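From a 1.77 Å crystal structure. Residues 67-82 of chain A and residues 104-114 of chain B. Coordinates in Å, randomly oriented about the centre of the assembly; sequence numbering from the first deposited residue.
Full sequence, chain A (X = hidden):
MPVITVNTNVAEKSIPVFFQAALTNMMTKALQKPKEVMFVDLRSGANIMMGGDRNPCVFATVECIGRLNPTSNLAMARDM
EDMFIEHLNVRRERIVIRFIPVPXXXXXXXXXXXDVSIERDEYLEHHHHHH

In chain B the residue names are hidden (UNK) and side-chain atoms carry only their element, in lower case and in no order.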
# COMPACT_ATOMS: atom_id res chain seq x y z
N ARG A 67 1.63 -19.39 -3.85
CA ARG A 67 2.69 -19.65 -2.83
C ARG A 67 2.23 -19.34 -1.39
O ARG A 67 2.88 -19.88 -0.46
CB ARG A 67 3.94 -18.83 -3.12
CG ARG A 67 4.49 -19.01 -4.53
CD ARG A 67 4.91 -20.44 -4.82
NE ARG A 67 5.82 -20.35 -5.96
CZ ARG A 67 5.45 -20.39 -7.23
NH1 ARG A 67 4.19 -20.60 -7.56
NH2 ARG A 67 6.34 -20.25 -8.18
N LEU A 68 1.21 -18.51 -1.20
CA LEU A 68 0.80 -18.09 0.15
C LEU A 68 -0.30 -19.01 0.69
O LEU A 68 -1.33 -19.22 0.00
CB LEU A 68 0.31 -16.65 0.09
CG LEU A 68 1.29 -15.67 -0.52
CD1 LEU A 68 0.69 -14.25 -0.50
CD2 LEU A 68 2.60 -15.74 0.24
N ASN A 69 -0.06 -19.54 1.87
CA ASN A 69 -1.03 -20.43 2.56
C ASN A 69 -0.64 -20.41 4.03
O ASN A 69 0.45 -19.97 4.36
CB ASN A 69 -1.02 -21.84 1.95
CG ASN A 69 0.32 -22.49 2.05
OD1 ASN A 69 0.72 -22.87 3.17
ND2 ASN A 69 1.07 -22.59 0.94
N PRO A 70 -1.54 -20.79 4.95
CA PRO A 70 -1.25 -20.61 6.38
C PRO A 70 0.06 -21.26 6.81
O PRO A 70 0.78 -20.66 7.60
CB PRO A 70 -2.48 -21.23 7.05
CG PRO A 70 -3.57 -20.94 6.05
CD PRO A 70 -2.93 -21.20 4.70
N THR A 71 0.39 -22.44 6.32
CA THR A 71 1.64 -23.14 6.68
C THR A 71 2.86 -22.32 6.22
O THR A 71 3.74 -22.03 7.04
CB THR A 71 1.68 -24.57 6.13
OG1 THR A 71 0.57 -25.24 6.74
CG2 THR A 71 2.94 -25.29 6.52
N SER A 72 2.90 -21.98 4.94
CA SER A 72 4.04 -21.23 4.35
C SER A 72 4.09 -19.84 4.98
O SER A 72 5.18 -19.38 5.25
CB SER A 72 3.97 -21.16 2.84
OG SER A 72 2.88 -20.34 2.38
N ASN A 73 2.94 -19.23 5.22
CA ASN A 73 2.87 -17.85 5.79
C ASN A 73 3.57 -17.85 7.15
O ASN A 73 4.35 -16.92 7.41
CB ASN A 73 1.45 -17.34 5.90
CG ASN A 73 0.75 -17.10 4.58
OD1 ASN A 73 1.37 -17.09 3.51
ND2 ASN A 73 -0.56 -16.90 4.65
N LEU A 74 3.27 -18.82 8.02
CA LEU A 74 3.86 -18.82 9.37
C LEU A 74 5.37 -18.99 9.25
O LEU A 74 6.11 -18.29 9.96
CB LEU A 74 3.24 -19.93 10.20
CG LEU A 74 3.86 -20.09 11.59
CD1 LEU A 74 3.81 -18.80 12.39
CD2 LEU A 74 3.11 -21.16 12.37
N ALA A 75 5.84 -19.92 8.42
CA ALA A 75 7.29 -20.20 8.26
C ALA A 75 7.99 -18.95 7.74
O ALA A 75 9.05 -18.56 8.27
CB ALA A 75 7.47 -21.40 7.37
N MET A 76 7.42 -18.33 6.73
CA MET A 76 8.02 -17.12 6.12
C MET A 76 7.96 -15.98 7.12
O MET A 76 8.92 -15.25 7.18
CB MET A 76 7.28 -16.71 4.83
CG MET A 76 7.59 -17.60 3.73
SD MET A 76 6.86 -16.83 2.22
CE MET A 76 5.21 -17.46 2.35
N ALA A 77 6.86 -15.81 7.85
CA ALA A 77 6.74 -14.74 8.85
C ALA A 77 7.89 -14.86 9.85
O ALA A 77 8.52 -13.85 10.14
CB ALA A 77 5.40 -14.80 9.52
N ARG A 78 8.12 -16.06 10.39
CA ARG A 78 9.19 -16.25 11.41
C ARG A 78 10.54 -15.92 10.78
O ARG A 78 11.35 -15.27 11.46
CB ARG A 78 9.09 -17.66 12.01
CG ARG A 78 7.83 -17.83 12.88
CD ARG A 78 7.87 -19.05 13.79
NE ARG A 78 9.02 -18.88 14.68
CZ ARG A 78 9.01 -18.29 15.88
NH1 ARG A 78 7.89 -17.83 16.42
NH2 ARG A 78 10.14 -18.17 16.57
N ASP A 79 10.80 -16.35 9.55
CA ASP A 79 12.09 -16.08 8.86
C ASP A 79 12.23 -14.58 8.60
O ASP A 79 13.32 -14.06 8.79
CB ASP A 79 12.20 -16.88 7.57
CG ASP A 79 12.52 -18.35 7.83
OD1 ASP A 79 12.88 -18.71 9.00
OD2 ASP A 79 12.34 -19.14 6.90
N MET A 80 11.17 -13.91 8.17
CA MET A 80 11.20 -12.45 7.97
C MET A 80 11.40 -11.74 9.30
O MET A 80 12.24 -10.83 9.37
CB MET A 80 9.91 -11.98 7.29
CG MET A 80 9.79 -12.43 5.88
SD MET A 80 8.20 -12.03 5.12
CE MET A 80 8.34 -10.25 5.07
N GLU A 81 10.68 -12.14 10.33
CA GLU A 81 10.86 -11.54 11.68
C GLU A 81 12.33 -11.69 12.05
O GLU A 81 12.91 -10.72 12.53
CB GLU A 81 10.00 -12.25 12.71
CG GLU A 81 8.55 -11.86 12.64
CD GLU A 81 7.71 -12.70 13.58
OE1 GLU A 81 8.25 -13.68 14.09
OE2 GLU A 81 6.53 -12.32 13.82
N ASP A 82 12.91 -12.87 11.86
CA ASP A 82 14.32 -13.09 12.28
C ASP A 82 15.22 -12.11 11.54
O ASP A 82 16.15 -11.59 12.16
CB ASP A 82 14.75 -14.53 12.05
CG ASP A 82 14.10 -15.54 12.99
OD1 ASP A 82 13.42 -15.15 13.95
OD2 ASP A 82 14.28 -16.72 12.71
N UNK B 104 -6.99 -13.77 9.14
CA UNK B 104 -6.23 -14.08 10.37
C UNK B 104 -4.99 -14.91 10.02
O UNK B 104 -3.95 -14.67 10.62
c UNK B 104 -7.12 -14.83 11.34
N UNK B 105 -5.08 -15.88 9.13
CA UNK B 105 -3.97 -16.81 8.83
C UNK B 105 -3.08 -16.22 7.74
O UNK B 105 -2.14 -16.91 7.35
c UNK B 105 -4.51 -18.19 8.44
c UNK B 105 -5.26 -18.89 9.58
c UNK B 105 -5.73 -20.26 9.08
c UNK B 105 -4.42 -19.06 10.79
N UNK B 106 -3.33 -14.98 7.33
CA UNK B 106 -2.49 -14.27 6.33
C UNK B 106 -1.86 -13.05 7.00
O UNK B 106 -1.44 -12.10 6.31
c UNK B 106 -2.95 -16.21 2.10
c UNK B 106 -2.85 -15.11 2.94
c UNK B 106 -4.18 -16.23 4.56
c UNK B 106 -3.47 -15.10 4.17
c UNK B 106 -3.67 -17.31 2.48
c UNK B 106 -4.27 -17.32 3.72
c UNK B 106 -3.32 -13.92 5.09
N UNK B 107 -1.75 -13.07 8.31
CA UNK B 107 -1.16 -11.93 9.03
C UNK B 107 -0.47 -12.45 10.28
O UNK B 107 -1.09 -13.20 11.07
s UNK B 107 -1.53 -9.43 10.08
c UNK B 107 -2.24 -10.92 9.37
N UNK B 108 0.80 -12.13 10.42
CA UNK B 108 1.59 -12.52 11.61
C UNK B 108 1.72 -11.34 12.55
O UNK B 108 1.71 -10.17 12.13
c UNK B 108 2.95 -13.03 11.22
o UNK B 108 3.68 -12.02 10.56
N UNK B 109 1.85 -11.67 13.82
CA UNK B 109 2.27 -10.72 14.87
C UNK B 109 3.08 -11.53 15.87
O UNK B 109 2.60 -12.57 16.35
c UNK B 109 1.40 -9.37 16.82
c UNK B 109 2.33 -8.35 16.83
c UNK B 109 2.06 -8.07 19.19
c UNK B 109 2.66 -7.70 18.00
c UNK B 109 1.13 -9.07 19.19
c UNK B 109 1.05 -10.11 15.56
c UNK B 109 0.82 -9.75 18.02
N UNK B 110 4.28 -11.06 16.16
CA UNK B 110 5.06 -11.60 17.29
C UNK B 110 5.25 -13.12 17.15
O UNK B 110 5.03 -13.84 18.15
c UNK B 110 4.40 -11.23 18.63
o UNK B 110 6.62 -11.49 19.54
c UNK B 110 5.40 -11.51 19.75
n UNK B 110 4.94 -11.80 20.97
N UNK B 111 5.60 -13.60 15.98
CA UNK B 111 6.06 -14.99 15.79
C UNK B 111 4.95 -15.96 15.54
O UNK B 111 5.25 -17.19 15.54
N UNK B 112 3.72 -15.50 15.39
CA UNK B 112 2.56 -16.37 15.19
C UNK B 112 1.59 -15.70 14.24
O UNK B 112 1.59 -14.46 14.10
c UNK B 112 1.88 -16.67 16.51
N UNK B 113 0.74 -16.50 13.63
CA UNK B 113 -0.40 -15.95 12.89
C UNK B 113 -1.46 -15.58 13.92
O UNK B 113 -1.22 -15.65 15.11
c UNK B 113 -0.90 -17.00 11.90
c UNK B 113 -0.50 -18.52 9.99
c UNK B 113 0.14 -17.51 10.90
c UNK B 113 0.73 -16.35 10.09
N UNK B 114 -2.60 -15.08 13.44
CA UNK B 114 -3.72 -14.72 14.34
C UNK B 114 -4.65 -15.91 14.49
O UNK B 114 -4.85 -16.67 13.55
n UNK B 114 -2.47 -12.01 13.13
c UNK B 114 -3.54 -12.27 13.98
c UNK B 114 -4.40 -13.47 13.82
n UNK B 114 -2.54 -10.42 14.59
c UNK B 114 -1.89 -10.90 13.49
c UNK B 114 -3.54 -11.30 14.92
O HOH W 1 5.04 -10.68 12.42

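Position 104 of chain B carries a single side-chain carbon, out of reach of chain A: Ala104(B). At 105 four carbons fork at the second, the pattern of leucine; the CB lies 3.8 Å from CG of Pro70(A), and the backbone O accepts a hydrogen bond from ND2 of Asn73(A) at 3.1 Å with a nearly straight angle. This is Leu105(B).

Position 106 has one carbon followed by a ring of six carbons, without a hydroxyl oxygen, and is therefore Phe106(B). ND2 of Asn73(A) sits over one ring face, 3.4 Å from CD2, while CB of Leu68(A) approaches CE2 to 3.9 Å and CD of Pro70(A) approaches CE1 to 4.2 Å.

One carbon and one sulfur at 107 identify Cys107(B), which points away from the helix. At 108 a carbon bears one oxygen with no further branch, so the residue is Ser108(B); its OG packs 3.4 Å from CB of Ala77(A) and donates to a water, the two oxygens 2.7 Å apart. The same water donates to OE2 of Glu81(A) at 2.6 Å.

Position 109 again shows a carbon and a six-carbon ring, here directed away from chain A: Phe109(B). The side chain at 110 has two carbons, the second carrying one oxygen and one nitrogen, which makes it Asn110(B); it too points away. Position 111 has no side-chain atoms, hence Gly111(B). Its phi of 88° favours glycine, and an ideal CB would stand 2.7 Å from NH1 of Arg78(A), a clash. A lone carbon at 112, pointing away, gives Ala112(B), the last residue of a type I' turn that begins at Phe109(B).

Position 113 repeats four carbons forked at the second and is Leu113(B). Its CG lies 4.0 Å from CB of Leu74(A), and its CD1 is 3.5 Å from the O of Pro70(A). At 114 one carbon leads to a five-membered ring of three carbons and two nitrogens: His114(B), beyond reach of the helix, whose ND1 donates to the O of Cys107(B) at 2.8 Å.

The contact combines apolar packing with polar anchors. Around the start of the helix, Leu68(A), Pro70(A) and Leu74(A) pack against Leu105(B), Phe106(B) and Leu113(B), with Asn73(A) tying down the chain B backbone. Farther along, the turn is held through Gly111(B): its N donates to OE2 of Glu81(A) at 2.7 Å, and its O accepts from NH1 of Arg78(A) at 2.9 Å. An acid and a base thus satisfy both backbone polar groups of one glycine.

Chain B 104-114: ALFCSFNGALH
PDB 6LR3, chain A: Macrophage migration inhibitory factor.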